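Local coordinates for protein manganese lipoxygenase (Gaeumannomyces graminis, PDB 5FX8) that uses a manganese ion to oxygenate linoleic and alpha-linolenic acids to 11S- and 13R-hydroperoxy fatty acids, at residues S145-I150 with N540-G545; T307-H312 with D433-N438; L162-E167 with F247-I252. One frame throughout, in Å; residues are numbered along the deposited sequence.

Contact 1 of 3, residues S145-I150 with N540-G545; sequences SVPEGI and NRAQVG. With NAG (2-acetamido-2-deoxy-beta-D-glucopyranose), chain F.
The flat carboxamide of Asn540 meets the backbone of Ser145: ND2 donates to Ser145 O over 3.1 Å, the acceptor lying in the amide plane and ND2 in turn in the plane of the carbonyl. The side chain leaves the backbone toward 145-150, with CG anti to the backbone N (chi1 -163°). The same carbonyl oxygen also accepts from Gln107 NE2, so two side-chain amides hold it. Glu148 approaches Asn540 tip to tip, its carboxylate plane turned 59° from the amide. Here a water joins the groups, donating to Asn540 OD1 at 2.8 Å and to Glu148 OE2 at 3.1 Å; OE2 also forms a salt bridge with Lys488. The apolar share is small, Ala542 CB resting against CD (3.7 Å) and CG of the Pro147 ring. Gln543 CG approaches O5 of a sugar of the glycan on Asn106 at 3.2 Å. Each loop carries a type I beta turn, Val146 to Gly149 and Arg541 to Val544. With the side chain of Asn540 about 7 Å from that of the manganese ligand Val618, this is a loop-to-loop contact close to the metal site of the lipoxygenase fold.

Contact 2 of 3, residues T307-H312 with D433-N438; sequences TLSDRH and DYELQN. With NAG (2-acetamido-2-deoxy-beta-D-glucopyranose), chain E.
His312 and Asp433 reach toward each other tip to tip, with imidazole and carboxylate nearly coplanar, 23° apart. NE2 donates to Asp433 OD2 over 2.7 Å, close to the ring plane, and meets the syn lone pair of that oxygen; Tyr420 OH is a second partner of OD2. The other ring nitrogen, ND1, accepts from Val314 N and caps the helix that follows, so bonds at both nitrogens fix the rotation of the ring. Asp433 is an N-cap as well: its OD1 takes the N-H of Leu436 at 2.9 Å, from above the carboxylate plane.

Glu435 runs past His312 in the opposite direction. With CG anti to the carbonyl carbon (chi1 -68°), the chain then runs out extended, and OE1 lies at the ring edge, 3.1 Å from His312 CD2. The same oxygen receives a weak hydrogen bond from Ser309 N at 3.2 Å, while OE2 lies beside Ser309 CB and forms a salt bridge with Arg59. Having Arg59 close by would be expected to favour the charged form of this buried carboxylate.

Leu308 CD2 sits over one face of the imidazole, offset toward the rim, and also packs on Glu435 O at 3.4 Å. Farther along, Thr307 CG2 lies 3.9 Å from Asn438 CB, and a water links Thr307 O to Asn438 ND2. One face of the Tyr434 ring carries C5 of a sugar of the glycan on Asn60, 3.6 Å from CD1.

The contact thus sets the loop between helices 268-305 and 313-321 against the first turn of helix 434-444. Helix 56-69 lies alongside through Arg59 and Ile63, and Tyr420 of helix 396-420 borders His312 and Leu436.

Contact 3 of 3, residues L162-E167 with F247-I252; sequences LLFSME and FLPLAI
Phe247, Ser165 and Phe164 bury the largest areas here, and Ser165 joins helix to strand by a hydrogen bond. Its OG, standing between the backbone N and the carbonyl carbon (chi1 56°), donates to Phe247 O at 2.7 Å, the donor tilted 34° from the carbonyl plane; Asp161 O, one helical turn back, is a second acceptor for the same hydroxyl. On the same residue, CB touches Pro249 CD at 3.6 Å.

The Phe247 ring turns an edge to the helix backbone, CE2 coming within 3.4 Å of Ser165 O. Met166 SD lies 5.5 Å from the centre of the Phe247 ring, an oblique Met-aromatic contact, and against Phe247 CB, while Phe213 meets the ring edge-to-face. Phe164 reaches the other end of the strand. Pro249 CB lies at the edge of its ring, 4.0 Å from CD2, and Ile252 CD1 meets it tip to tip, 3.9 Å from CZ. Leu162 CD1 lies beside Phe247 O and near Leu248 CD2.

Helix 162-166 crosses strand 247-252 at 96°, with axes 6.6 Å apart at closest approach. Between Pro249 and Ile252, Leu250 and Ala251 both face Leu237 in a classic beta bulge. This is a short helix packed almost perpendicularly across a bulged strand of a small antiparallel sheet, with Trp271 and Phe278 of the long helix 268-305 packing against Pro249, Ile252 and Phe164.

In the fold
All three contacts belong to the lipoxygenase fold. Of the three, contact 1 joins the parts farthest apart in sequence, and the loop it closes encloses the other two, with contact 3 completed before contact 2 begins. Contacts 2 and 3 lie on opposite sides of the chain's centre, their centres about 48 Å apart, yet helix 268-305, which carries the manganese ligands His290 and His294, relates them: its residues pack on contact 3, and contact 2 forms in the loop after its end. Contact 1 is nearest the metal, the Asn540 side chain about 11 Å from it. The centre of contact 1 is about 28 Å from that of contact 3 and about 38 Å from that of contact 2.

Contact 1 of 3, residues S145-I150 with N540-G545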
loop_
_atom_site.group_PDB
_atom_site.type_symbol
_atom_site.label_atom_id
_atom_site.label_comp_id
_atom_site.label_asym_id
_atom_site.label_seq_id
_atom_site.Cartn_x
_atom_site.Cartn_y
_atom_site.Cartn_z
ATOM N N SER A 145 11.931 3.862 3.093
ATOM C CA SER A 145 10.778 2.974 3.075
ATOM C C SER A 145 9.508 3.701 3.450
ATOM O O SER A 145 8.441 3.424 2.899
ATOM C CB SER A 145 10.995 1.832 4.056
ATOM O OG SER A 145 12.109 1.076 3.666
ATOM N N VAL A 146 9.599 4.587 4.426
ATOM C CA VAL A 146 8.460 5.330 4.924
ATOM C C VAL A 146 8.831 6.806 4.953
ATOM O O VAL A 146 9.036 7.374 6.030
ATOM C CB VAL A 146 8.051 4.812 6.303
ATOM C CG1 VAL A 146 6.759 5.416 6.711
ATOM C CG2 VAL A 146 7.955 3.305 6.256
ATOM N N PRO A 147 8.890 7.475 3.806
ATOM C CA PRO A 147 9.427 8.842 3.795
ATOM C C PRO A 147 8.672 9.807 4.677
ATOM O O PRO A 147 9.298 10.665 5.297
ATOM C CB PRO A 147 9.329 9.235 2.323
ATOM C CG PRO A 147 9.211 7.980 1.605
ATOM C CD PRO A 147 8.442 7.069 2.475
ATOM N N GLU A 148 7.354 9.693 4.766
ATOM C CA GLU A 148 6.551 10.556 5.625
ATOM C C GLU A 148 6.738 10.267 7.110
ATOM O O GLU A 148 6.189 10.998 7.941
ATOM C CB GLU A 148 5.074 10.433 5.231
ATOM C CG GLU A 148 4.441 9.062 5.505
ATOM C CD GLU A 148 4.491 8.001 4.347
ATOM O OE1 GLU A 148 5.520 7.780 3.655
ATOM O OE2 GLU A 148 3.452 7.330 4.167
ATOM N N GLY A 149 7.510 9.247 7.475
ATOM C CA GLY A 149 7.664 8.880 8.862
ATOM C C GLY A 149 6.423 8.242 9.436
ATOM O O GLY A 149 5.389 8.182 8.770
ATOM N N ILE A 150 6.499 7.758 10.664
ATOM C CA ILE A 150 5.332 7.187 11.317
ATOM C C ILE A 150 4.582 8.296 12.039
ATOM O O ILE A 150 5.095 9.404 12.196
ATOM C CB ILE A 150 5.723 6.064 12.288
ATOM C CG1 ILE A 150 6.403 6.657 13.513
ATOM C CG2 ILE A 150 6.633 5.079 11.623
ATOM C CD1 ILE A 150 6.527 5.679 14.625
ATOM N N ASN A 540 4.041 -0.784 2.369
ATOM C CA ASN A 540 4.025 0.591 1.901
ATOM C C ASN A 540 4.722 0.680 0.544
ATOM O O ASN A 540 5.447 -0.227 0.134
ATOM C CB ASN A 540 4.701 1.499 2.925
ATOM C CG ASN A 540 4.387 2.959 2.721
ATOM O OD1 ASN A 540 3.258 3.332 2.451
ATOM N ND2 ASN A 540 5.394 3.791 2.833
ATOM N N ARG A 541 4.457 1.773 -0.169
ATOM C CA ARG A 541 5.000 1.990 -1.506
ATOM C C ARG A 541 5.436 3.447 -1.601
ATOM O O ARG A 541 4.662 4.308 -2.007
ATOM C CB ARG A 541 3.990 1.656 -2.599
ATOM C CG ARG A 541 3.850 0.188 -2.942
ATOM C CD ARG A 541 5.096 -0.380 -3.610
ATOM N NE ARG A 541 4.975 -1.806 -3.887
ATOM C CZ ARG A 541 5.061 -2.746 -2.955
ATOM N NH1 ARG A 541 5.256 -2.408 -1.703
ATOM N NH2 ARG A 541 4.923 -4.015 -3.260
ATOM N N ALA A 542 6.687 3.701 -1.279
ATOM C CA ALA A 542 7.263 5.030 -1.281
ATOM C C ALA A 542 7.416 5.639 -2.671
ATOM O O ALA A 542 7.631 6.844 -2.769
ATOM C CB ALA A 542 8.620 4.972 -0.576
ATOM N N GLN A 543 7.314 4.871 -3.744
ATOM C CA GLN A 543 7.598 5.373 -5.082
ATOM C C GLN A 543 6.352 5.818 -5.841
ATOM O O GLN A 543 6.479 6.257 -6.984
ATOM C CB GLN A 543 8.325 4.319 -5.930
ATOM C CG GLN A 543 9.303 3.394 -5.233
ATOM C CD GLN A 543 8.611 2.442 -4.312
ATOM O OE1 GLN A 543 7.452 2.107 -4.516
ATOM N NE2 GLN A 543 9.278 2.071 -3.261
ATOM N N VAL A 544 5.167 5.693 -5.230
ATOM C CA VAL A 544 3.897 5.985 -5.882
ATOM C C VAL A 544 3.918 7.372 -6.513
ATOM O O VAL A 544 3.509 7.554 -7.664
ATOM C CB VAL A 544 2.755 5.836 -4.862
ATOM C CG1 VAL A 544 1.506 6.337 -5.397
ATOM C CG2 VAL A 544 2.520 4.444 -4.624
ATOM N N GLY A 545 4.423 8.359 -5.780
ATOM C CA GLY A 545 4.607 9.703 -6.272
ATOM C C GLY A 545 5.347 9.850 -7.580
ATOM O O GLY A 545 4.794 10.417 -8.523
HETATM C C1 NAG F . 13.396 3.514 -5.766
HETATM C C2 NAG F . 14.125 4.078 -6.976
HETATM C C3 NAG F . 14.627 5.479 -6.683
HETATM C C4 NAG F . 13.471 6.357 -6.224
HETATM C C5 NAG F . 12.758 5.714 -5.040
HETATM C C6 NAG F . 11.516 6.464 -4.633
HETATM C C7 NAG F . 15.232 2.500 -8.482
HETATM C C8 NAG F . 16.432 1.632 -8.702
HETATM N N2 NAG F . 15.225 3.211 -7.354
HETATM O O3 NAG F . 15.220 5.997 -7.869
HETATM O O4 NAG F . 13.932 7.646 -5.848
HETATM O O5 NAG F . 12.333 4.390 -5.391
HETATM O O6 NAG F . 10.628 6.613 -5.733
HETATM O O7 NAG F . 14.315 2.558 -9.290
HETATM O O HOH W 1 1.408 5.374 2.840
#

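Contact 2 of 3, residues T307-H312 with D433-N438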
loop_
_atom_site.group_PDB
_atom_site.type_symbol
_atom_site.label_atom_id
_atom_site.label_comp_id
_atom_site.label_asym_id
_atom_site.label_seq_id
_atom_site.Cartn_x
_atom_site.Cartn_y
_atom_site.Cartn_z
ATOM N N THR A 307 -18.798 -8.619 -19.793
ATOM C CA THR A 307 -20.050 -8.084 -20.333
ATOM C C THR A 307 -19.882 -6.752 -21.061
ATOM O O THR A 307 -20.531 -6.523 -22.081
ATOM C CB THR A 307 -21.095 -7.885 -19.227
ATOM O OG1 THR A 307 -20.503 -7.185 -18.122
ATOM C CG2 THR A 307 -21.715 -9.186 -18.775
ATOM N N LEU A 308 -19.062 -5.852 -20.528
ATOM C CA LEU A 308 -18.763 -4.602 -21.203
ATOM C C LEU A 308 -17.685 -4.822 -22.248
ATOM O O LEU A 308 -16.744 -5.597 -22.046
ATOM C CB LEU A 308 -18.275 -3.538 -20.229
ATOM C CG LEU A 308 -19.045 -3.331 -18.952
ATOM C CD1 LEU A 308 -18.351 -2.312 -18.118
ATOM C CD2 LEU A 308 -20.398 -2.874 -19.320
ATOM N N SER A 309 -17.816 -4.111 -23.359
ATOM C CA SER A 309 -16.796 -4.163 -24.384
ATOM C C SER A 309 -15.507 -3.574 -23.847
ATOM O O SER A 309 -15.511 -2.713 -22.973
ATOM C CB SER A 309 -17.256 -3.386 -25.614
ATOM O OG SER A 309 -16.269 -3.329 -26.618
ATOM N N ASP A 310 -14.393 -4.025 -24.384
ATOM C CA ASP A 310 -13.170 -3.336 -24.063
ATOM C C ASP A 310 -13.218 -1.859 -24.474
ATOM O O ASP A 310 -12.513 -1.040 -23.876
ATOM C CB ASP A 310 -12.007 -4.079 -24.701
ATOM C CG ASP A 310 -11.671 -5.396 -23.984
ATOM O OD1 ASP A 310 -11.989 -5.603 -22.774
ATOM O OD2 ASP A 310 -11.038 -6.234 -24.647
ATOM N N ARG A 311 -14.055 -1.482 -25.441
ATOM C CA ARG A 311 -14.141 -0.086 -25.868
ATOM C C ARG A 311 -15.194 0.706 -25.117
ATOM O O ARG A 311 -15.357 1.887 -25.385
ATOM C CB ARG A 311 -14.400 0.005 -27.375
ATOM C CG ARG A 311 -13.342 -0.699 -28.190
ATOM C CD ARG A 311 -13.514 -0.503 -29.689
ATOM N NE ARG A 311 -14.592 -1.283 -30.308
ATOM C CZ ARG A 311 -15.662 -0.751 -30.888
ATOM N NH1 ARG A 311 -15.824 0.564 -30.923
ATOM N NH2 ARG A 311 -16.579 -1.532 -31.433
ATOM N N HIS A 312 -15.874 0.102 -24.183
ATOM C CA HIS A 312 -16.824 0.804 -23.337
ATOM C C HIS A 312 -16.108 1.728 -22.354
ATOM O O HIS A 312 -15.166 1.301 -21.684
ATOM C CB HIS A 312 -17.643 -0.199 -22.587
ATOM C CG HIS A 312 -18.904 0.353 -22.035
ATOM N ND1 HIS A 312 -18.927 1.349 -21.096
ATOM C CD2 HIS A 312 -20.189 0.045 -22.286
ATOM C CE1 HIS A 312 -20.173 1.631 -20.786
ATOM N NE2 HIS A 312 -20.959 0.854 -21.499
ATOM N N ASP A 433 -28.180 0.920 -22.992
ATOM C CA ASP A 433 -26.804 0.402 -22.981
ATOM C C ASP A 433 -26.877 -1.051 -22.516
ATOM O O ASP A 433 -26.789 -1.351 -21.329
ATOM C CB ASP A 433 -25.920 1.257 -22.067
ATOM C CG ASP A 433 -24.471 0.798 -22.005
ATOM O OD1 ASP A 433 -24.173 -0.323 -22.410
ATOM O OD2 ASP A 433 -23.612 1.558 -21.515
ATOM N N TYR A 434 -27.056 -1.967 -23.471
ATOM C CA TYR A 434 -27.235 -3.366 -23.120
ATOM C C TYR A 434 -25.985 -3.949 -22.479
ATOM O O TYR A 434 -26.091 -4.885 -21.681
ATOM C CB TYR A 434 -27.669 -4.183 -24.346
ATOM C CG TYR A 434 -26.717 -4.113 -25.511
ATOM C CD1 TYR A 434 -25.624 -4.939 -25.579
ATOM C CD2 TYR A 434 -26.912 -3.205 -26.532
ATOM C CE1 TYR A 434 -24.777 -4.866 -26.609
ATOM C CE2 TYR A 434 -26.072 -3.131 -27.554
ATOM C CZ TYR A 434 -25.007 -3.958 -27.602
ATOM O OH TYR A 434 -24.157 -3.855 -28.669
ATOM N N GLU A 435 -24.813 -3.377 -22.751
ATOM C CA GLU A 435 -23.611 -3.836 -22.062
ATOM C C GLU A 435 -23.670 -3.512 -20.575
ATOM O O GLU A 435 -23.391 -4.378 -19.746
ATOM C CB GLU A 435 -22.367 -3.238 -22.719
ATOM C CG GLU A 435 -22.124 -3.779 -24.116
ATOM C CD GLU A 435 -20.953 -3.162 -24.826
ATOM O OE1 GLU A 435 -20.283 -2.293 -24.280
ATOM O OE2 GLU A 435 -20.708 -3.547 -25.976
ATOM N N LEU A 436 -24.046 -2.280 -20.211
ATOM C CA LEU A 436 -24.176 -1.940 -18.798
ATOM C C LEU A 436 -25.221 -2.804 -18.107
ATOM O O LEU A 436 -24.995 -3.315 -17.000
ATOM C CB LEU A 436 -24.546 -0.471 -18.640
ATOM C CG LEU A 436 -24.688 -0.013 -17.198
ATOM C CD1 LEU A 436 -23.328 0.144 -16.618
ATOM C CD2 LEU A 436 -25.372 1.285 -17.223
ATOM N N GLN A 437 -26.375 -2.970 -18.744
ATOM C CA GLN A 437 -27.431 -3.792 -18.169
ATOM C C GLN A 437 -27.003 -5.242 -18.056
ATOM O O GLN A 437 -27.378 -5.933 -17.106
ATOM C CB GLN A 437 -28.702 -3.675 -19.007
ATOM C CG GLN A 437 -29.312 -2.274 -19.103
ATOM C CD GLN A 437 -29.490 -1.497 -17.772
ATOM O OE1 GLN A 437 -29.866 -2.037 -16.740
ATOM N NE2 GLN A 437 -29.259 -0.210 -17.833
ATOM N N ASN A 438 -26.209 -5.722 -19.005
ATOM C CA ASN A 438 -25.666 -7.069 -18.877
ATOM C C ASN A 438 -24.709 -7.159 -17.711
ATOM O O ASN A 438 -24.732 -8.135 -16.973
ATOM C CB ASN A 438 -24.961 -7.498 -20.152
ATOM C CG ASN A 438 -25.917 -7.870 -21.213
ATOM O OD1 ASN A 438 -27.099 -7.994 -20.949
ATOM N ND2 ASN A 438 -25.431 -8.035 -22.427
HETATM C C1 NAG E . -25.576 -7.113 -29.612
HETATM C C2 NAG E . -26.654 -7.111 -30.703
HETATM C C3 NAG E . -27.978 -6.573 -30.154
HETATM C C4 NAG E . -28.362 -7.294 -28.872
HETATM C C5 NAG E . -27.207 -7.207 -27.892
HETATM C C6 NAG E . -27.458 -7.935 -26.606
HETATM C C7 NAG E . -25.974 -6.800 -33.052
HETATM C C8 NAG E . -25.586 -5.792 -34.100
HETATM N N2 NAG E . -26.233 -6.309 -31.839
HETATM O O3 NAG E . -29.003 -6.674 -31.140
HETATM O O4 NAG E . -29.499 -6.684 -28.277
HETATM O O5 NAG E . -26.048 -7.800 -28.480
HETATM O O6 NAG E . -27.646 -9.315 -26.864
HETATM O O7 NAG E . -26.044 -7.992 -33.294
HETATM O O HOH W 2 -23.078 -7.395 -23.077
#

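Contact 3 of 3, residues L162-E167 with F247-I252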
loop_
_atom_site.group_PDB
_atom_site.type_symbol
_atom_site.label_atom_id
_atom_site.label_comp_id
_atom_site.label_asym_id
_atom_site.label_seq_id
_atom_site.Cartn_x
_atom_site.Cartn_y
_atom_site.Cartn_z
ATOM N N LEU A 162 -7.128 8.631 25.359
ATOM C CA LEU A 162 -7.840 9.270 24.260
ATOM C C LEU A 162 -7.287 8.811 22.922
ATOM O O LEU A 162 -8.036 8.631 21.961
ATOM C CB LEU A 162 -7.766 10.788 24.377
ATOM C CG LEU A 162 -8.414 11.561 23.222
ATOM C CD1 LEU A 162 -9.887 11.463 23.285
ATOM C CD2 LEU A 162 -8.016 12.990 23.217
ATOM N N LEU A 163 -5.978 8.611 22.840
ATOM C CA LEU A 163 -5.418 8.061 21.623
ATOM C C LEU A 163 -5.867 6.626 21.411
ATOM O O LEU A 163 -6.013 6.193 20.268
ATOM C CB LEU A 163 -3.898 8.154 21.668
ATOM C CG LEU A 163 -3.020 7.548 20.572
ATOM C CD1 LEU A 163 -1.742 8.308 20.519
ATOM C CD2 LEU A 163 -2.710 6.094 20.827
ATOM N N PHE A 164 -6.073 5.862 22.483
ATOM C CA PHE A 164 -6.464 4.472 22.307
ATOM C C PHE A 164 -7.909 4.357 21.857
ATOM O O PHE A 164 -8.257 3.457 21.087
ATOM C CB PHE A 164 -6.266 3.683 23.595
ATOM C CG PHE A 164 -6.819 2.306 23.521
ATOM C CD1 PHE A 164 -6.176 1.329 22.774
ATOM C CD2 PHE A 164 -8.002 1.993 24.154
ATOM C CE1 PHE A 164 -6.694 0.061 22.679
ATOM C CE2 PHE A 164 -8.525 0.739 24.069
ATOM C CZ PHE A 164 -7.869 -0.237 23.336
ATOM N N SER A 165 -8.773 5.230 22.346
ATOM C CA SER A 165 -10.158 5.178 21.910
ATOM C C SER A 165 -10.326 5.792 20.520
ATOM O O SER A 165 -11.026 5.235 19.670
ATOM C CB SER A 165 -11.036 5.876 22.934
ATOM O OG SER A 165 -10.551 7.182 23.115
ATOM N N MET A 166 -9.665 6.911 20.255
ATOM C CA MET A 166 -9.845 7.564 18.963
ATOM C C MET A 166 -9.348 6.733 17.777
ATOM O O MET A 166 -9.811 6.957 16.662
ATOM C CB MET A 166 -9.154 8.917 18.964
ATOM C CG MET A 166 -9.906 9.961 19.719
ATOM S SD MET A 166 -11.628 9.950 19.275
ATOM C CE MET A 166 -11.578 11.162 17.979
ATOM N N GLU A 167 -8.427 5.786 17.978
ATOM C CA GLU A 167 -8.027 4.909 16.889
ATOM C C GLU A 167 -9.214 4.187 16.260
ATOM O O GLU A 167 -9.185 3.891 15.063
ATOM C CB GLU A 167 -6.997 3.895 17.384
ATOM C CG GLU A 167 -5.557 4.384 17.375
ATOM C CD GLU A 167 -4.589 3.470 18.130
ATOM O OE1 GLU A 167 -4.955 2.341 18.490
ATOM O OE2 GLU A 167 -3.450 3.892 18.397
ATOM N N PHE A 247 -14.784 10.770 23.263
ATOM C CA PHE A 247 -14.939 9.331 23.084
ATOM C C PHE A 247 -13.794 8.625 23.810
ATOM O O PHE A 247 -12.623 8.890 23.531
ATOM C CB PHE A 247 -14.947 9.025 21.588
ATOM C CG PHE A 247 -15.148 7.604 21.257
ATOM C CD1 PHE A 247 -16.394 7.051 21.281
ATOM C CD2 PHE A 247 -14.089 6.812 20.901
ATOM C CE1 PHE A 247 -16.571 5.744 20.981
ATOM C CE2 PHE A 247 -14.288 5.513 20.599
ATOM C CZ PHE A 247 -15.532 4.987 20.642
ATOM N N LEU A 248 -14.110 7.739 24.740
ATOM C CA LEU A 248 -13.112 7.266 25.687
ATOM C C LEU A 248 -13.198 5.764 25.926
ATOM O O LEU A 248 -14.244 5.143 25.715
ATOM C CB LEU A 248 -13.261 8.011 27.028
ATOM C CG LEU A 248 -12.784 9.451 27.144
ATOM C CD1 LEU A 248 -13.050 9.906 28.535
ATOM C CD2 LEU A 248 -11.326 9.555 26.884
ATOM N N PRO A 249 -12.111 5.151 26.379
ATOM C CA PRO A 249 -12.167 3.741 26.759
ATOM C C PRO A 249 -12.839 3.545 28.103
ATOM O O PRO A 249 -12.688 4.343 29.029
ATOM C CB PRO A 249 -10.687 3.342 26.831
ATOM C CG PRO A 249 -9.990 4.553 27.201
ATOM C CD PRO A 249 -10.753 5.702 26.554
ATOM N N LEU A 250 -13.597 2.458 28.197
ATOM C CA LEU A 250 -14.247 2.098 29.449
ATOM C C LEU A 250 -13.701 0.785 30.000
ATOM O O LEU A 250 -13.101 0.786 31.071
ATOM C CB LEU A 250 -15.770 2.047 29.255
ATOM C CG LEU A 250 -16.604 2.223 30.525
ATOM C CD1 LEU A 250 -18.011 2.709 30.241
ATOM C CD2 LEU A 250 -16.679 0.950 31.296
ATOM N N ALA A 251 -13.865 -0.334 29.303
ATOM C CA ALA A 251 -13.386 -1.610 29.810
ATOM C C ALA A 251 -12.901 -2.479 28.659
ATOM O O ALA A 251 -13.244 -2.259 27.499
ATOM C CB ALA A 251 -14.477 -2.335 30.596
ATOM N N ILE A 252 -12.095 -3.478 28.996
ATOM C CA ILE A 252 -11.592 -4.448 28.035
ATOM C C ILE A 252 -11.706 -5.825 28.663
ATOM O O ILE A 252 -11.180 -6.054 29.751
ATOM C CB ILE A 252 -10.135 -4.152 27.628
ATOM C CG1 ILE A 252 -10.042 -2.791 26.939
ATOM C CG2 ILE A 252 -9.599 -5.233 26.698
ATOM C CD1 ILE A 252 -8.639 -2.367 26.565
#